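Local structure of G/U mismatch-specific DNA glycosylase (Deinococcus radiodurans, 2C2Q) at residues V21-L26 with T74-G79; R43-N48 with L80-V85; W155-T160 with Q174-R179. The protein belongs to the uracil-DNA glycosylase superfamily, compact single-domain alpha/beta proteins built round a largely parallel central beta-sheet. The protein carries 1 engineered substitution. One frame throughout, in Å; residues are numbered along the deposited sequence.

Contact 1. Residues V21-L26 with T74-G79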
loop_
_atom_site.group_PDB
_atom_site.type_symbol
_atom_site.label_atom_id
_atom_site.label_comp_id
_atom_site.label_asym_id
_atom_site.label_seq_id
_atom_site.Cartn_x
_atom_site.Cartn_y
_atom_site.Cartn_z
ATOM N N VAL A 21 9.315 2.832 0.392
ATOM C CA VAL A 21 10.013 2.094 -0.639
ATOM C C VAL A 21 9.433 2.588 -1.964
ATOM O O VAL A 21 8.328 2.168 -2.396
ATOM C CB VAL A 21 9.796 0.563 -0.473
ATOM C CG1 VAL A 21 10.463 -0.253 -1.573
ATOM C CG2 VAL A 21 10.224 0.130 0.945
ATOM N N LEU A 22 10.156 3.483 -2.614
ATOM C CA LEU A 22 9.573 4.226 -3.737
ATOM C C LEU A 22 10.698 4.528 -4.672
ATOM O O LEU A 22 11.827 4.828 -4.226
ATOM C CB LEU A 22 8.882 5.547 -3.298
ATOM C CG LEU A 22 7.610 5.434 -2.435
ATOM C CD1 LEU A 22 7.176 6.815 -1.941
ATOM C CD2 LEU A 22 6.484 4.713 -3.270
ATOM N N GLN A 23 10.387 4.457 -5.959
ATOM C CA GLN A 23 11.359 4.751 -7.030
ATOM C C GLN A 23 10.543 4.864 -8.323
ATOM O O GLN A 23 9.407 4.359 -8.380
ATOM C CB GLN A 23 12.452 3.672 -7.092
ATOM C CG GLN A 23 11.976 2.280 -7.429
ATOM C CD GLN A 23 13.069 1.278 -7.350
ATOM O OE1 GLN A 23 13.769 1.195 -6.333
ATOM N NE2 GLN A 23 13.193 0.459 -8.375
ATOM N N PRO A 24 11.063 5.549 -9.346
ATOM C CA PRO A 24 10.414 5.514 -10.678
ATOM C C PRO A 24 10.175 4.103 -11.258
ATOM O O PRO A 24 10.903 3.127 -10.955
ATOM C CB PRO A 24 11.436 6.254 -11.584
ATOM C CG PRO A 24 12.195 7.157 -10.642
ATOM C CD PRO A 24 12.312 6.360 -9.333
ATOM N N GLY A 25 9.161 3.988 -12.110
ATOM C CA GLY A 25 9.012 2.729 -12.887
ATOM C C GLY A 25 8.379 1.534 -12.179
ATOM O O GLY A 25 8.476 0.393 -12.656
ATOM N N LEU A 26 7.780 1.739 -11.000
ATOM C CA LEU A 26 7.194 0.619 -10.285
ATOM C C LEU A 26 5.843 0.253 -10.888
ATOM O O LEU A 26 5.142 1.123 -11.336
ATOM C CB LEU A 26 6.981 0.927 -8.791
ATOM C CG LEU A 26 8.302 1.010 -7.951
ATOM C CD1 LEU A 26 7.862 1.668 -6.610
ATOM C CD2 LEU A 26 8.901 -0.292 -7.694
ATOM N N THR A 74 13.083 -5.049 -0.484
ATOM C CA THR A 74 13.464 -5.756 -1.666
ATOM C C THR A 74 12.338 -5.803 -2.691
ATOM O O THR A 74 12.533 -6.212 -3.835
ATOM C CB THR A 74 13.917 -7.191 -1.330
ATOM O OG1 THR A 74 12.776 -7.964 -0.877
ATOM C CG2 THR A 74 14.961 -7.240 -0.160
ATOM N N LEU A 75 11.154 -5.343 -2.294
ATOM C CA LEU A 75 10.020 -5.450 -3.178
ATOM C C LEU A 75 10.201 -4.854 -4.586
ATOM O O LEU A 75 9.547 -5.331 -5.530
ATOM C CB LEU A 75 8.750 -4.840 -2.530
ATOM C CG LEU A 75 8.063 -5.686 -1.434
ATOM C CD1 LEU A 75 6.854 -4.912 -0.890
ATOM C CD2 LEU A 75 7.620 -7.033 -2.047
ATOM N N PRO A 76 10.985 -3.783 -4.761
ATOM C CA PRO A 76 11.137 -3.246 -6.117
ATOM C C PRO A 76 11.696 -4.217 -7.155
ATOM O O PRO A 76 11.468 -4.002 -8.357
ATOM C CB PRO A 76 12.083 -2.032 -5.938
ATOM C CG PRO A 76 11.801 -1.590 -4.544
ATOM C CD PRO A 76 11.634 -2.884 -3.764
ATOM N N GLN A 77 12.398 -5.246 -6.719
ATOM C CA GLN A 77 12.911 -6.239 -7.658
ATOM C C GLN A 77 11.718 -6.999 -8.328
ATOM O O GLN A 77 11.857 -7.632 -9.373
ATOM C CB GLN A 77 13.910 -7.158 -6.961
ATOM C CG GLN A 77 13.295 -8.240 -6.065
ATOM C CD GLN A 77 14.295 -9.123 -5.451
ATOM O OE1 GLN A 77 15.308 -9.516 -6.099
ATOM N NE2 GLN A 77 14.034 -9.502 -4.193
ATOM N N TYR A 78 10.553 -6.890 -7.713
ATOM C CA TYR A 78 9.304 -7.483 -8.230
ATOM C C TYR A 78 8.382 -6.413 -8.771
ATOM O O TYR A 78 7.230 -6.686 -9.101
ATOM C CB TYR A 78 8.632 -8.317 -7.100
ATOM C CG TYR A 78 9.548 -9.381 -6.533
ATOM C CD1 TYR A 78 10.190 -10.267 -7.372
ATOM C CD2 TYR A 78 9.751 -9.510 -5.154
ATOM C CE1 TYR A 78 11.036 -11.262 -6.879
ATOM C CE2 TYR A 78 10.575 -10.481 -4.661
ATOM C CZ TYR A 78 11.225 -11.350 -5.525
ATOM O OH TYR A 78 12.039 -12.340 -5.023
ATOM N N GLY A 79 8.889 -5.184 -8.861
ATOM C CA GLY A 79 8.131 -4.024 -9.301
ATOM C C GLY A 79 7.122 -3.443 -8.303
ATOM O O GLY A 79 6.249 -2.659 -8.669
#
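The flat amide of Gln23 lies against the ring of Pro76. Pro76 CB sits over one face of the amide, displaced toward OE1 and NE2, and is 3.7 Å from Gln23 NE2. The other flat group, the Tyr78 ring, turns away from this contact and carries Gln77 CG on one face, 3.6 Å above its centre. Beyond CG the Gln23 chain is extended, which carries the amide out to the proline. Further along the same proline ring, Val21 CG1 meets Pro76 CG at 3.5 Å, the two side chains crossing at about a right angle. Pro76 belongs to a 3-10 segment that begins before residue 74 and ends at Tyr78, turning the chain into edge strand 80-84 of the mixed sheet in this alpha/beta fold; Gly79 N closes the last turn on Pro76 O at 2.9 Å, and Gly79 has positive phi. Residues 21-26 lead into the neighbouring strand 28-32, and Val21 is itself backbone-bonded to Leu82. At the strand end of the contact Leu26 CD2 comes to 4.0 Å from Pro76 CB and 3.7 Å from Gly79 C, while Leu26 CB approaches Gly79 O. No hydrogen bond spans the two segments.

Contact 2. Residues R43-N48 with L80-V85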
loop_
_atom_site.group_PDB
_atom_site.type_symbol
_atom_site.label_atom_id
_atom_site.label_comp_id
_atom_site.label_asym_id
_atom_site.label_seq_id
_atom_site.Cartn_x
_atom_site.Cartn_y
_atom_site.Cartn_z
ATOM N N ARG A 43 10.799 -1.426 12.508
ATOM C CA ARG A 43 11.199 -0.619 11.359
ATOM C C ARG A 43 10.930 -1.447 10.078
ATOM O O ARG A 43 11.800 -1.635 9.237
ATOM C CB ARG A 43 12.703 -0.190 11.441
ATOM C CG ARG A 43 12.875 0.930 12.498
ATOM C CD ARG A 43 14.309 1.427 12.541
ATOM N NE ARG A 43 14.630 2.128 13.786
ATOM C CZ ARG A 43 15.871 2.486 14.169
ATOM N NH1 ARG A 43 16.929 2.226 13.413
ATOM N NH2 ARG A 43 16.055 3.115 15.330
ATOM N N ALA A 44 9.705 -1.952 9.935
ATOM C CA ALA A 44 9.346 -2.760 8.750
ATOM C C ALA A 44 7.854 -2.491 8.417
ATOM O O ALA A 44 7.251 -1.525 8.951
ATOM C CB ALA A 44 9.634 -4.271 9.039
ATOM N N TYR A 45 7.262 -3.320 7.539
ATOM C CA TYR A 45 5.845 -3.170 7.175
ATOM C C TYR A 45 5.143 -4.450 7.524
ATOM O O TYR A 45 5.757 -5.505 7.341
ATOM C CB TYR A 45 5.694 -2.899 5.677
ATOM C CG TYR A 45 6.019 -1.461 5.259
ATOM C CD1 TYR A 45 4.998 -0.529 4.976
ATOM C CD2 TYR A 45 7.361 -1.049 5.167
ATOM C CE1 TYR A 45 5.339 0.819 4.560
ATOM C CE2 TYR A 45 7.688 0.255 4.784
ATOM C CZ TYR A 45 6.666 1.173 4.482
ATOM O OH TYR A 45 6.991 2.462 4.062
ATOM N N TYR A 46 3.870 -4.317 7.911
ATOM C CA TYR A 46 2.938 -5.442 8.196
ATOM C C TYR A 46 3.673 -6.523 8.978
ATOM O O TYR A 46 3.678 -7.727 8.572
ATOM C CB TYR A 46 2.379 -5.975 6.861
ATOM C CG TYR A 46 1.729 -4.892 6.051
ATOM C CD1 TYR A 46 0.428 -4.406 6.366
ATOM C CD2 TYR A 46 2.404 -4.324 4.977
ATOM C CE1 TYR A 46 -0.142 -3.377 5.629
ATOM C CE2 TYR A 46 1.849 -3.295 4.211
ATOM C CZ TYR A 46 0.570 -2.798 4.537
ATOM O OH TYR A 46 -0.020 -1.786 3.834
ATOM N N ALA A 47 4.324 -6.086 10.079
ATOM C CA ALA A 47 5.188 -6.946 10.863
ATOM C C ALA A 47 4.464 -7.765 11.953
ATOM O O ALA A 47 5.083 -8.655 12.555
ATOM C CB ALA A 47 6.387 -6.138 11.483
ATOM N N ASN A 48 3.210 -7.428 12.248
ATOM C CA ASN A 48 2.405 -8.214 13.197
ATOM C C ASN A 48 2.285 -9.593 12.574
ATOM O O ASN A 48 1.869 -9.752 11.429
ATOM C CB ASN A 48 1.041 -7.584 13.405
ATOM C CG ASN A 48 0.143 -8.415 14.317
ATOM O OD1 ASN A 48 0.192 -9.647 14.285
ATOM N ND2 ASN A 48 -0.659 -7.752 15.118
ATOM N N LEU A 80 7.316 -3.766 -7.025
ATOM C CA LEU A 80 6.423 -3.306 -5.962
ATOM C C LEU A 80 7.146 -2.302 -5.042
ATOM O O LEU A 80 8.349 -2.456 -4.782
ATOM C CB LEU A 80 5.944 -4.466 -5.103
ATOM C CG LEU A 80 4.596 -5.108 -5.538
ATOM C CD1 LEU A 80 4.700 -5.556 -7.053
ATOM C CD2 LEU A 80 4.256 -6.236 -4.617
ATOM N N GLY A 81 6.389 -1.328 -4.573
ATOM C CA GLY A 81 6.834 -0.366 -3.535
ATOM C C GLY A 81 5.824 -0.240 -2.404
ATOM O O GLY A 81 4.743 -0.885 -2.416
ATOM N N LEU A 82 6.129 0.645 -1.456
ATOM C CA LEU A 82 5.379 0.722 -0.222
ATOM C C LEU A 82 5.412 2.141 0.312
ATOM O O LEU A 82 6.481 2.829 0.263
ATOM C CB LEU A 82 5.975 -0.162 0.895
ATOM C CG LEU A 82 5.926 -1.687 0.673
ATOM C CD1 LEU A 82 6.771 -2.335 1.715
ATOM C CD2 LEU A 82 4.384 -2.084 0.787
ATOM N N THR A 83 4.287 2.555 0.829
ATOM C CA THR A 83 4.218 3.740 1.726
ATOM C C THR A 83 2.920 3.656 2.572
ATOM O O THR A 83 2.211 2.666 2.481
ATOM C CB THR A 83 4.316 5.070 0.921
ATOM O OG1 THR A 83 4.329 6.196 1.822
ATOM C CG2 THR A 83 3.091 5.274 -0.019
ATOM N N ASP A 84 2.597 4.703 3.321
ATOM C CA ASP A 84 1.383 4.764 4.126
ATOM C C ASP A 84 0.834 6.177 4.109
ATOM O O ASP A 84 1.588 7.127 3.913
ATOM C CB ASP A 84 1.694 4.419 5.578
ATOM C CG ASP A 84 1.979 2.925 5.800
ATOM O OD1 ASP A 84 1.297 2.043 5.191
ATOM O OD2 ASP A 84 2.832 2.541 6.641
ATOM N N VAL A 85 -0.437 6.318 4.422
ATOM C CA VAL A 85 -1.025 7.669 4.476
ATOM C C VAL A 85 -0.449 8.452 5.649
ATOM O O VAL A 85 -0.237 9.673 5.566
ATOM C CB VAL A 85 -2.567 7.580 4.540
ATOM C CG1 VAL A 85 -3.213 8.984 4.494
ATOM C CG2 VAL A 85 -3.121 6.677 3.387
HETATM O O HOH W 1 1.916 -0.235 2.943
#
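Tyr45 and Tyr46 reach from the loop after helix 37-42 to strand 80-84, the parallel edge strand of the sheet in this uracil-DNA glycosylase fold. The loop starts at Arg43, whose positive phi and two bonds back into the last helical turn make a Schellman motif.

The apolar part is centred on Leu82. Its CD1 stands over one face of the Tyr45 ring in a CH-pi contact, 3.9 Å from the centroid and 19° off the normal, displaced toward the CG-CD2 rim. The two side chains slide past each other in opposite directions, and Leu82 CB runs on to Tyr45 CE1 at 3.8 Å. Leu82 CD2 faces the edge of the Tyr46 ring more distantly, 4.4 Å from CE2. Phe53 stacks on Tyr46 and also touches Leu82, while the ring of Tyr72 meets that of Tyr45.

Asp84 contributes van der Waals contact: its OD2 lies 3.7 Å from Tyr45 CE1, with ring and carboxylate planes 45° apart. An acetate ion, probably from the crystallisation liquor, is modelled at this carboxylate.

Polar links run outward or through water. Tyr45 OH bonds to Pro19 O, Tyr45 O accepts the indole N-H of Trp54, and Thr83 OG1 pairs with Asp20. No direct hydrogen bond joins the segments. They are linked instead through one water, which donates to Thr83 O at 3.0 Å and is hydrogen-bonded at 2.6 Å to Tyr46 OH, a hydroxyl that also bonds to Thr121 OG1.

Contact 3. Residues W155-T160 with Q174-R179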
loop_
_atom_site.group_PDB
_atom_site.type_symbol
_atom_site.label_atom_id
_atom_site.label_comp_id
_atom_site.label_asym_id
_atom_site.label_seq_id
_atom_site.Cartn_x
_atom_site.Cartn_y
_atom_site.Cartn_z
ATOM N N TRP A 155 -6.640 1.193 -6.548
ATOM C CA TRP A 155 -7.297 -0.045 -6.150
ATOM C C TRP A 155 -7.513 0.067 -4.660
ATOM O O TRP A 155 -6.768 0.781 -3.955
ATOM C CB TRP A 155 -6.395 -1.273 -6.418
ATOM C CG TRP A 155 -6.405 -1.785 -7.881
ATOM C CD1 TRP A 155 -6.070 -1.086 -9.011
ATOM C CD2 TRP A 155 -6.761 -3.100 -8.323
ATOM N NE1 TRP A 155 -6.163 -1.889 -10.129
ATOM C CE2 TRP A 155 -6.609 -3.128 -9.744
ATOM C CE3 TRP A 155 -7.210 -4.264 -7.670
ATOM C CZ2 TRP A 155 -6.887 -4.280 -10.515
ATOM C CZ3 TRP A 155 -7.476 -5.415 -8.440
ATOM C CH2 TRP A 155 -7.342 -5.393 -9.863
ATOM N N VAL A 156 -8.530 -0.659 -4.184
ATOM C CA VAL A 156 -8.831 -0.687 -2.743
ATOM C C VAL A 156 -8.933 -2.141 -2.359
ATOM O O VAL A 156 -9.565 -2.941 -3.077
ATOM C CB VAL A 156 -10.107 0.112 -2.396
ATOM C CG1 VAL A 156 -10.491 -0.062 -0.911
ATOM C CG2 VAL A 156 -9.938 1.632 -2.691
ATOM N N LEU A 157 -8.234 -2.535 -1.283
ATOM C CA LEU A 157 -8.127 -3.944 -0.973
ATOM C C LEU A 157 -8.641 -4.227 0.417
ATOM O O LEU A 157 -8.594 -3.344 1.246
ATOM C CB LEU A 157 -6.684 -4.462 -1.077
ATOM C CG LEU A 157 -5.990 -4.173 -2.428
ATOM C CD1 LEU A 157 -4.432 -4.444 -2.266
ATOM C CD2 LEU A 157 -6.529 -5.022 -3.511
ATOM N N PRO A 158 -9.162 -5.448 0.656
ATOM C CA PRO A 158 -9.609 -5.838 2.016
ATOM C C PRO A 158 -8.413 -5.859 2.942
ATOM O O PRO A 158 -7.384 -6.440 2.604
ATOM C CB PRO A 158 -10.178 -7.261 1.816
ATOM C CG PRO A 158 -10.591 -7.309 0.332
ATOM C CD PRO A 158 -9.397 -6.536 -0.322
ATOM N N SER A 159 -8.559 -5.219 4.104
ATOM C CA SER A 159 -7.458 -5.234 5.120
ATOM C C SER A 159 -6.970 -6.654 5.482
ATOM O O SER A 159 -7.781 -7.584 5.664
ATOM C CB SER A 159 -7.872 -4.421 6.351
ATOM O OG SER A 159 -6.929 -4.590 7.359
ATOM N N THR A 160 -5.647 -6.828 5.566
ATOM C CA THR A 160 -5.025 -8.060 5.999
ATOM C C THR A 160 -4.807 -8.054 7.516
ATOM O O THR A 160 -4.181 -8.952 8.043
ATOM C CB THR A 160 -3.703 -8.292 5.265
ATOM O OG1 THR A 160 -2.870 -7.126 5.454
ATOM C CG2 THR A 160 -3.933 -8.420 3.732
ATOM N N GLN A 174 -6.094 -11.248 -5.500
ATOM C CA GLN A 174 -5.700 -12.091 -6.592
ATOM C C GLN A 174 -5.874 -11.357 -7.928
ATOM O O GLN A 174 -5.038 -11.528 -8.841
ATOM C CB GLN A 174 -6.564 -13.361 -6.612
ATOM C CG GLN A 174 -6.133 -14.290 -7.698
ATOM C CD GLN A 174 -4.794 -14.916 -7.483
ATOM O OE1 GLN A 174 -4.529 -15.546 -6.451
ATOM N NE2 GLN A 174 -3.924 -14.762 -8.471
ATOM N N ALA A 175 -6.936 -10.563 -8.055
ATOM C CA ALA A 175 -7.184 -9.780 -9.282
ATOM C C ALA A 175 -6.035 -8.771 -9.496
ATOM O O ALA A 175 -5.644 -8.428 -10.638
ATOM C CB ALA A 175 -8.504 -9.045 -9.189
ATOM N N LEU A 176 -5.557 -8.249 -8.377
ATOM C CA LEU A 176 -4.447 -7.313 -8.419
ATOM C C LEU A 176 -3.217 -8.031 -8.883
ATOM O O LEU A 176 -2.501 -7.520 -9.791
ATOM C CB LEU A 176 -4.245 -6.658 -7.026
ATOM C CG LEU A 176 -3.097 -5.658 -7.008
ATOM C CD1 LEU A 176 -3.264 -4.535 -8.008
ATOM C CD2 LEU A 176 -2.949 -5.115 -5.574
ATOM N N GLY A 177 -2.952 -9.197 -8.292
ATOM C CA GLY A 177 -1.828 -10.076 -8.663
ATOM C C GLY A 177 -1.827 -10.349 -10.183
ATOM O O GLY A 177 -0.778 -10.316 -10.847
ATOM N N ASP A 178 -3.002 -10.620 -10.701
ATOM C CA ASP A 178 -3.184 -10.968 -12.119
ATOM C C ASP A 178 -2.896 -9.757 -12.970
ATOM O O ASP A 178 -2.251 -9.880 -14.031
ATOM C CB ASP A 178 -4.649 -11.297 -12.325
ATOM C CG ASP A 178 -5.008 -12.667 -11.799
ATOM O OD1 ASP A 178 -4.098 -13.482 -11.412
ATOM O OD2 ASP A 178 -6.195 -12.990 -11.767
ATOM N N ARG A 179 -3.422 -8.617 -12.526
ATOM C CA ARG A 179 -3.206 -7.309 -13.179
ATOM C C ARG A 179 -1.727 -6.888 -13.242
ATOM O O ARG A 179 -1.269 -6.358 -14.275
ATOM C CB ARG A 179 -4.017 -6.211 -12.514
ATOM C CG ARG A 179 -3.846 -4.841 -13.203
ATOM C CD ARG A 179 -4.331 -4.835 -14.666
ATOM N NE ARG A 179 -4.187 -3.527 -15.259
ATOM C CZ ARG A 179 -3.816 -3.325 -16.531
ATOM N NH1 ARG A 179 -3.587 -4.361 -17.340
ATOM N NH2 ARG A 179 -3.686 -2.085 -16.979
#
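Trp155 packs tightly on Leu176, with CD1 of the leucine over one face of the indole, 4.0 Å from the centroid of the six-membered ring and 17° off its normal. The side chains slide past each other in opposite directions. Leu176 CG is anti to the backbone N (chi1 -180°) and so beside the carbonyl carbon; from it CD1 branches to the indole and CD2 to Leu157. The far end of the indole presses on the helix backbone itself: Trp155 CZ3 is 3.4 Å from Leu176 N, and CH2 is 3.6 Å from Ala175 O, a carbonyl that also accepts the helical bond from Arg179 N. Ala175 CB lies in the ring plane at the indole edge, 3.8 Å from CZ3. The Leu176 and Leu157 side chains cross at about a right angle, CD2 touching Leu157 CD1 at 3.7 Å. Ala119 of the adjacent strand 117-120 is touched by Trp155, Leu157 and Leu176 alike.

Toward the next turn of the helix the packing is sparser and charges take over. Arg179 offers only aliphatic atoms to the ring, CB lying 4.0 Å from Trp155 CZ2, before its chain bends at chi2. Its NE forms a salt bridge with Glu153, whose other carboxylate oxygen accepts the indole NE1, so one acid ties ring and arginine together; NH1 pairs with Glu182. On the solvent side, Gln174 NE2 bonds Asp178 OD1 at 3.2 Å, coming from above the carboxylate plane, and the same oxygen meets Arg181.

Strand 153-156, parallel to 117-120, is thus faced by the long C-terminal helix 171-188 through aliphatic and aromatic side chains, the helix-on-sheet layering of an alpha/beta fold.

How the contacts relate
All three contacts are mostly buried: contact 2 is centred about 7 Å from the centre of the chain, contact 3 about 10 Å and contact 1 about 12 Å, where Pro76 and Gln23 are partly exposed. Contacts 1 and 2 share a border: 74-79 runs straight into 80-85, Val21 O is probably hydrogen-bonded to Leu82 N, and Leu75 CD1 packs on Leu82 CD1. Contacts 2 and 3 reach the same sheet at different strands, nearest atoms about 4 Å apart, against about 9 Å between contacts 1 and 3. Chemistry follows place. Contact 1 joins a loop to a 3-10 turn round a proline, contact 2 mixes a CH-pi contact with a water bridge, and contact 3 sets a helix on a strand.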